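Local structure of BIFUNCTIONAL PROTEIN Proline utilization A (PutA) (Corynebacterium freiburgense, 5UX5) at residues Gly694-Asp705 and Leu847-Glu858; Pro706-Tyr714 and Arg739-Thr748. The protein catalyses the two-step oxidation of proline to glutamate, using an FAD-dependent proline dehydrogenase domain and an NAD-dependent aldehyde dehydrogenase domain. All coordinates share one frame; numbering follows the deposited sequence.

Contact 1. Residues Gly694-Asp705 and Leu847-Glu858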
# COMPACT_ATOMS: atom_id res chain seq x y z
N GLY A 694 -0.02 -10.41 -16.43
CA GLY A 694 -0.92 -9.40 -16.96
C GLY A 694 -0.14 -8.26 -17.56
O GLY A 694 1.07 -8.13 -17.35
N LYS A 695 -0.84 -7.48 -18.38
CA LYS A 695 -0.32 -6.28 -19.05
C LYS A 695 -1.21 -5.12 -18.61
O LYS A 695 -2.19 -4.77 -19.27
CB LYS A 695 -0.33 -6.45 -20.60
CG LYS A 695 0.47 -5.35 -21.34
CD LYS A 695 1.93 -5.40 -20.92
CE LYS A 695 2.75 -4.25 -21.47
NZ LYS A 695 4.19 -4.46 -21.12
N ASN A 696 -0.82 -4.48 -17.52
CA ASN A 696 -1.72 -3.65 -16.74
C ASN A 696 -1.39 -2.18 -16.94
O ASN A 696 -0.22 -1.80 -17.05
CB ASN A 696 -1.59 -4.03 -15.27
CG ASN A 696 -1.68 -5.51 -15.07
OD1 ASN A 696 -2.70 -6.11 -15.39
ND2 ASN A 696 -0.60 -6.11 -14.59
N ALA A 697 -2.43 -1.35 -16.98
CA ALA A 697 -2.31 0.06 -17.25
C ALA A 697 -2.96 0.86 -16.15
O ALA A 697 -3.85 0.36 -15.45
CB ALA A 697 -2.95 0.43 -18.59
N ILE A 698 -2.49 2.10 -15.97
CA ILE A 698 -3.17 3.10 -15.15
C ILE A 698 -3.51 4.27 -16.05
O ILE A 698 -2.61 4.86 -16.67
CB ILE A 698 -2.32 3.55 -13.95
CG1 ILE A 698 -2.15 2.42 -12.94
CG2 ILE A 698 -2.85 4.84 -13.29
CD1 ILE A 698 -1.28 2.87 -11.78
N ILE A 699 -4.79 4.61 -16.12
CA ILE A 699 -5.25 5.78 -16.86
C ILE A 699 -5.19 7.03 -15.97
O ILE A 699 -5.66 7.01 -14.82
CB ILE A 699 -6.66 5.56 -17.42
CG1 ILE A 699 -6.69 4.35 -18.35
CG2 ILE A 699 -7.16 6.81 -18.09
CD1 ILE A 699 -8.06 4.09 -18.94
N VAL A 700 -4.63 8.11 -16.51
CA VAL A 700 -4.50 9.39 -15.84
C VAL A 700 -5.15 10.43 -16.73
O VAL A 700 -4.66 10.71 -17.83
CB VAL A 700 -3.03 9.75 -15.57
CG1 VAL A 700 -2.89 11.10 -14.81
CG2 VAL A 700 -2.35 8.60 -14.85
N THR A 701 -6.22 11.02 -16.25
CA THR A 701 -6.97 12.05 -16.96
C THR A 701 -6.65 13.41 -16.39
O THR A 701 -6.22 13.52 -15.24
CB THR A 701 -8.48 11.78 -16.84
OG1 THR A 701 -8.95 12.24 -15.57
CG2 THR A 701 -8.77 10.30 -16.99
N PRO A 702 -6.91 14.50 -17.12
CA PRO A 702 -6.56 15.83 -16.60
C PRO A 702 -7.18 16.16 -15.25
O PRO A 702 -6.64 17.01 -14.54
CB PRO A 702 -7.08 16.78 -17.69
CG PRO A 702 -7.07 15.99 -18.91
CD PRO A 702 -7.45 14.58 -18.49
N SER A 703 -8.26 15.48 -14.85
CA SER A 703 -8.92 15.72 -13.57
C SER A 703 -8.24 15.00 -12.40
O SER A 703 -8.83 14.90 -11.33
CB SER A 703 -10.39 15.31 -13.66
OG SER A 703 -11.09 16.13 -14.58
N ALA A 704 -7.04 14.47 -12.60
CA ALA A 704 -6.34 13.74 -11.56
C ALA A 704 -5.45 14.66 -10.78
O ALA A 704 -5.08 15.75 -11.23
CB ALA A 704 -5.49 12.63 -12.16
N ASP A 705 -5.13 14.24 -9.57
CA ASP A 705 -4.06 14.84 -8.81
C ASP A 705 -2.77 14.31 -9.43
O ASP A 705 -2.44 13.13 -9.27
CB ASP A 705 -4.15 14.48 -7.33
CG ASP A 705 -3.08 15.17 -6.50
OD1 ASP A 705 -1.92 15.24 -6.95
OD2 ASP A 705 -3.40 15.62 -5.37
N LEU A 847 -5.80 -8.55 -15.82
CA LEU A 847 -5.49 -8.82 -14.41
C LEU A 847 -5.75 -7.57 -13.56
O LEU A 847 -6.79 -7.49 -12.90
CB LEU A 847 -4.04 -9.31 -14.27
CG LEU A 847 -3.52 -9.77 -12.90
CD1 LEU A 847 -4.59 -10.50 -12.11
CD2 LEU A 847 -2.30 -10.65 -12.99
N THR A 848 -4.84 -6.59 -13.54
CA THR A 848 -5.09 -5.38 -12.76
C THR A 848 -5.19 -4.17 -13.68
O THR A 848 -4.77 -4.19 -14.84
CB THR A 848 -4.01 -5.12 -11.68
OG1 THR A 848 -2.75 -4.85 -12.30
CG2 THR A 848 -3.83 -6.29 -10.72
N GLY A 849 -5.76 -3.10 -13.12
CA GLY A 849 -5.92 -1.85 -13.85
C GLY A 849 -6.42 -0.74 -12.94
O GLY A 849 -7.14 -1.01 -11.97
N GLY A 850 -6.04 0.50 -13.22
CA GLY A 850 -6.42 1.60 -12.37
C GLY A 850 -6.71 2.84 -13.18
O GLY A 850 -6.27 2.99 -14.33
N ILE A 851 -7.43 3.76 -12.55
CA ILE A 851 -7.64 5.09 -13.10
C ILE A 851 -7.32 6.11 -12.01
O ILE A 851 -7.52 5.88 -10.81
CB ILE A 851 -9.08 5.30 -13.63
CG1 ILE A 851 -9.21 6.64 -14.32
CG2 ILE A 851 -10.08 5.28 -12.49
CD1 ILE A 851 -10.57 6.87 -14.97
N HIS A 852 -6.78 7.23 -12.44
CA HIS A 852 -6.58 8.35 -11.55
C HIS A 852 -7.43 9.49 -12.06
O HIS A 852 -7.15 10.04 -13.13
CB HIS A 852 -5.11 8.72 -11.46
CG HIS A 852 -4.50 8.38 -10.14
ND1 HIS A 852 -4.50 9.27 -9.08
CD2 HIS A 852 -3.92 7.25 -9.68
CE1 HIS A 852 -3.92 8.71 -8.03
NE2 HIS A 852 -3.56 7.48 -8.37
N SER A 853 -8.46 9.85 -11.30
CA SER A 853 -9.32 10.97 -11.67
C SER A 853 -10.15 11.36 -10.47
O SER A 853 -10.68 10.50 -9.77
CB SER A 853 -10.22 10.61 -12.84
OG SER A 853 -11.17 11.64 -13.03
N LEU A 854 -10.24 12.66 -10.21
CA LEU A 854 -11.11 13.19 -9.15
C LEU A 854 -12.49 13.54 -9.68
O LEU A 854 -13.32 14.07 -8.92
CB LEU A 854 -10.46 14.40 -8.49
CG LEU A 854 -9.17 14.00 -7.75
CD1 LEU A 854 -8.60 15.11 -6.86
CD2 LEU A 854 -9.43 12.73 -6.92
N ASP A 855 -12.76 13.26 -10.95
CA ASP A 855 -14.04 13.51 -11.57
C ASP A 855 -14.89 12.26 -11.41
O ASP A 855 -14.48 11.17 -11.85
CB ASP A 855 -13.84 13.85 -13.04
CG ASP A 855 -15.14 14.19 -13.74
OD1 ASP A 855 -15.86 13.26 -14.14
OD2 ASP A 855 -15.42 15.40 -13.90
N GLU A 856 -16.07 12.40 -10.80
CA GLU A 856 -16.88 11.24 -10.44
C GLU A 856 -17.47 10.55 -11.67
O GLU A 856 -17.52 9.31 -11.72
CB GLU A 856 -17.99 11.65 -9.46
N ASP A 857 -17.86 11.30 -12.70
CA ASP A 857 -18.45 10.67 -13.89
C ASP A 857 -17.44 9.82 -14.63
O ASP A 857 -17.80 8.78 -15.19
CB ASP A 857 -19.06 11.72 -14.81
CG ASP A 857 -20.21 12.44 -14.17
OD1 ASP A 857 -21.07 11.74 -13.59
OD2 ASP A 857 -20.26 13.70 -14.22
N GLU A 858 -16.20 10.30 -14.71
CA GLU A 858 -15.14 9.51 -15.34
C GLU A 858 -14.94 8.22 -14.58
O GLU A 858 -14.80 7.15 -15.17
CB GLU A 858 -13.84 10.32 -15.35
CG GLU A 858 -13.91 11.63 -16.09
CD GLU A 858 -12.55 12.25 -16.26
OE1 GLU A 858 -11.79 12.29 -15.26
OE2 GLU A 858 -12.21 12.67 -17.39
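Asn696 and Thr848 cross obliquely, the amide of one against the hydroxyl side of the other. Asn696 OD1 accepts from Thr848 N at 2.9 Å, with the donor above the carbonyl plane. An amide suits this buried place because its other end can donate: ND2 goes to the carbonyls of Cys725 and Ala727, while Thr848 OG1 turns to that of Ser726. Parallel backbone pairing includes Ile699 N to Gly850 O at 2.8 Å and Gly850 N to Ala697 O at 3.1 Å. Gly850, lacking a side chain, lets Ile698 lie close beside it. On the opposite face Ile699 CB lies 4.2 Å from Ile851 CG1. The His852 ring has Ile698 CG2 near its edge, and His852 NE2 is hydrogen-bonded to Asp712 OD2. Past the strands, Thr701 OG1 donates to Glu858 OE1 on the syn side at 2.9 Å, tying the turn after one strand to the helix after the other. Leu854 N also reaches Ser703 O, at 2.9 Å. Helices on both faces make this the alpha/beta core of the aldehyde dehydrogenase part: strand 728-734 pairs along the far edge of 696-700, helix 706-718 covers Ile698 and Val700, and helix 833-841 packs on Ile699.

Contact 2. Residues Pro706-Tyr714 and Arg739-Thr748; sequences PDLAVADVY and RFTDQLIDAT
Reciprocal knobs-into-holes packing of Val710 and Phe740 joins two neighbouring helices of the aldehyde dehydrogenase part, 706-718 and 740-750, whose contacting segments cross at -39° with their axes 9.2 Å apart. Val710 sits among Phe740, Gln743, Leu744 and Ala747. Its CG2 lies over one face of the Phe740 ring, 3.5 Å from Phe740 CD1, and a branched side chain suits the place because the second methyl, CG1, can rest against the backbone of Leu744. The Phe740 ring in turn fills the hole between Pro706, Ala709, Val710 and Val713. A chi1 of 178°, which turns CG away from the backbone N, carries the ring towards helix 706-718, where Val713 CG2 meets its edge in plane, 3.9 Å from Phe740 CZ. Each helix follows a strand of the same parallel pair, 696-700 and 728-734, and Phe740 extends down to Val700, Val731 and Leu733, as expected of the layered alpha/beta architecture. At the far end Ala747 CB lies over a face of the Tyr714 ring in a CH-pi contact, 4.0 Å from the centroid; the small methyl lets the ring lie close to the helix. The polar end is at Asp707. Gln743 NE2 donates to Asp707 OD1 at 2.7 Å; OD1 lies in the amide plane, while the carboxylate and amide planes stand 89° apart. Arg739 is modelled as a salt-bridge partner of Asp707, but too close for the geometry to be relied on. Gln743 NE2 has a second acceptor in Ala160 O, and Asp746 accepts from Gly165 N and Glu166 N, linking helix 740-750 to the proline dehydrogenase part.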
# COMPACT_ATOMS: atom_id res chain seq x y z
N PRO A 706 -2.03 15.16 -10.14
CA PRO A 706 -0.84 14.65 -10.84
C PRO A 706 0.18 14.04 -9.91
O PRO A 706 0.81 13.04 -10.28
CB PRO A 706 -0.31 15.90 -11.55
CG PRO A 706 -0.87 17.01 -10.81
CD PRO A 706 -2.22 16.59 -10.36
N ASP A 707 0.34 14.60 -8.72
CA ASP A 707 1.37 14.10 -7.81
C ASP A 707 1.00 12.74 -7.23
O ASP A 707 1.79 11.79 -7.27
CB ASP A 707 1.65 15.13 -6.75
CG ASP A 707 2.13 16.41 -7.35
OD1 ASP A 707 3.18 16.39 -8.05
OD2 ASP A 707 1.43 17.44 -7.20
N LEU A 708 -0.22 12.62 -6.71
CA LEU A 708 -0.67 11.31 -6.27
C LEU A 708 -0.62 10.31 -7.42
O LEU A 708 -0.22 9.16 -7.22
CB LEU A 708 -2.07 11.43 -5.67
CG LEU A 708 -2.05 12.34 -4.44
CD1 LEU A 708 -3.38 12.42 -3.73
CD2 LEU A 708 -1.00 11.83 -3.49
N ALA A 709 -0.96 10.74 -8.64
CA ALA A 709 -0.89 9.81 -9.77
C ALA A 709 0.54 9.36 -10.02
O ALA A 709 0.80 8.15 -10.13
CB ALA A 709 -1.48 10.44 -11.02
N VAL A 710 1.49 10.30 -10.03
CA VAL A 710 2.90 9.94 -10.25
C VAL A 710 3.38 8.95 -9.20
O VAL A 710 4.04 7.95 -9.51
CB VAL A 710 3.79 11.19 -10.27
CG1 VAL A 710 5.24 10.80 -10.00
CG2 VAL A 710 3.69 11.91 -11.59
N ALA A 711 3.11 9.23 -7.92
CA ALA A 711 3.53 8.30 -6.87
C ALA A 711 2.92 6.91 -7.06
O ALA A 711 3.60 5.90 -6.83
CB ALA A 711 3.13 8.86 -5.50
N ASP A 712 1.66 6.82 -7.47
CA ASP A 712 1.10 5.49 -7.65
C ASP A 712 1.56 4.86 -8.95
O ASP A 712 1.76 3.65 -8.99
CB ASP A 712 -0.43 5.51 -7.59
CG ASP A 712 -0.94 5.75 -6.18
OD1 ASP A 712 -0.32 5.27 -5.21
OD2 ASP A 712 -1.96 6.44 -6.06
N VAL A 713 1.77 5.65 -10.00
CA VAL A 713 2.27 5.06 -11.23
C VAL A 713 3.68 4.52 -11.04
O VAL A 713 3.96 3.37 -11.39
CB VAL A 713 2.22 6.06 -12.38
CG1 VAL A 713 3.02 5.47 -13.47
CG2 VAL A 713 0.79 6.34 -12.81
N TYR A 714 4.57 5.31 -10.43
CA TYR A 714 5.96 4.85 -10.40
C TYR A 714 6.14 3.71 -9.41
O TYR A 714 6.86 2.75 -9.70
CB TYR A 714 6.95 6.03 -10.15
CG TYR A 714 7.32 6.37 -8.71
CD1 TYR A 714 8.22 5.60 -8.00
CD2 TYR A 714 6.79 7.49 -8.08
CE1 TYR A 714 8.54 5.89 -6.69
CE2 TYR A 714 7.11 7.81 -6.78
CZ TYR A 714 7.99 7.00 -6.08
OH TYR A 714 8.34 7.30 -4.77
N ARG A 739 1.89 18.72 -14.89
CA ARG A 739 3.17 18.41 -14.27
C ARG A 739 3.48 16.91 -14.23
O ARG A 739 4.61 16.55 -13.89
CB ARG A 739 3.20 19.01 -12.87
CG ARG A 739 2.54 20.39 -12.80
CD ARG A 739 2.84 21.09 -11.48
NE ARG A 739 2.77 20.17 -10.35
CZ ARG A 739 1.63 19.77 -9.79
NH1 ARG A 739 0.48 20.22 -10.26
NH2 ARG A 739 1.64 18.95 -8.76
N PHE A 740 2.52 16.06 -14.61
CA PHE A 740 2.64 14.62 -14.43
C PHE A 740 3.95 14.07 -14.98
O PHE A 740 4.71 13.41 -14.27
CB PHE A 740 1.46 13.89 -15.10
CG PHE A 740 1.55 12.38 -14.98
CD1 PHE A 740 1.04 11.74 -13.85
CD2 PHE A 740 2.17 11.63 -15.95
CE1 PHE A 740 1.15 10.37 -13.70
CE2 PHE A 740 2.29 10.26 -15.80
CZ PHE A 740 1.77 9.63 -14.67
N THR A 741 4.22 14.30 -16.27
CA THR A 741 5.34 13.63 -16.90
C THR A 741 6.67 14.09 -16.32
O THR A 741 7.54 13.26 -16.01
CB THR A 741 5.32 13.84 -18.41
OG1 THR A 741 3.96 13.76 -18.89
CG2 THR A 741 6.17 12.76 -19.07
N ASP A 742 6.85 15.40 -16.14
CA ASP A 742 8.07 15.89 -15.50
C ASP A 742 8.28 15.20 -14.16
O ASP A 742 9.38 14.70 -13.87
CB ASP A 742 8.01 17.40 -15.30
CG ASP A 742 8.29 18.20 -16.55
OD1 ASP A 742 9.00 17.73 -17.49
OD2 ASP A 742 7.82 19.36 -16.55
N GLN A 743 7.24 15.18 -13.31
CA GLN A 743 7.37 14.60 -11.98
C GLN A 743 7.64 13.10 -12.03
O GLN A 743 8.44 12.59 -11.23
CB GLN A 743 6.10 14.86 -11.15
CG GLN A 743 5.91 16.32 -10.78
CD GLN A 743 6.59 16.67 -9.47
OE1 GLN A 743 7.82 16.75 -9.41
NE2 GLN A 743 5.80 16.88 -8.42
N LEU A 744 6.96 12.37 -12.92
CA LEU A 744 7.23 10.95 -13.09
C LEU A 744 8.69 10.71 -13.46
O LEU A 744 9.34 9.82 -12.92
CB LEU A 744 6.31 10.34 -14.15
CG LEU A 744 6.67 8.92 -14.59
CD1 LEU A 744 6.52 7.97 -13.42
CD2 LEU A 744 5.84 8.46 -15.78
N ILE A 745 9.21 11.52 -14.38
CA ILE A 745 10.61 11.40 -14.77
C ILE A 745 11.52 11.63 -13.56
O ILE A 745 12.41 10.83 -13.28
CB ILE A 745 10.93 12.36 -15.93
CG1 ILE A 745 10.25 11.86 -17.20
CG2 ILE A 745 12.42 12.51 -16.13
CD1 ILE A 745 10.38 12.77 -18.34
N ASP A 746 11.26 12.71 -12.81
CA ASP A 746 12.08 13.01 -11.63
C ASP A 746 12.03 11.87 -10.62
O ASP A 746 13.06 11.45 -10.08
CB ASP A 746 11.61 14.33 -11.02
CG ASP A 746 12.56 14.84 -9.93
OD1 ASP A 746 13.71 14.38 -9.88
OD2 ASP A 746 12.15 15.73 -9.14
N ALA A 747 10.84 11.36 -10.35
CA ALA A 747 10.71 10.27 -9.38
C ALA A 747 11.43 9.00 -9.86
O ALA A 747 12.00 8.26 -9.05
CB ALA A 747 9.24 10.00 -9.12
N THR A 748 11.39 8.71 -11.16
CA THR A 748 12.00 7.48 -11.65
C THR A 748 13.52 7.56 -11.61
O THR A 748 14.19 6.61 -11.18
CB THR A 748 11.49 7.20 -13.07
OG1 THR A 748 10.08 7.10 -13.02
CG2 THR A 748 12.03 5.89 -13.58

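How the contacts relate
The centres of the two contacts lie about 14 Å apart, both in the aldehyde dehydrogenase part of the chain. In sequence order, strand 696-700 of contact 1 runs directly into helix 706-718 of contact 2; helix 740-750 follows after strand 728-734, and strand 845-852 comes back much later to pair with 696-700. Contact 1 thus belongs to the strand layer and contact 2 to the helices covering one side of it. The layers meet through Ile698 CG2 and Val713 CG2, 4.0 Å apart, and through His852, whose CE1 lies 3.6 Å from Ala709 N. Gly694 of contact 1 is about 9 Å from the bound NAD, nearest atoms, whereas contact 2 reaches towards the proline dehydrogenase part.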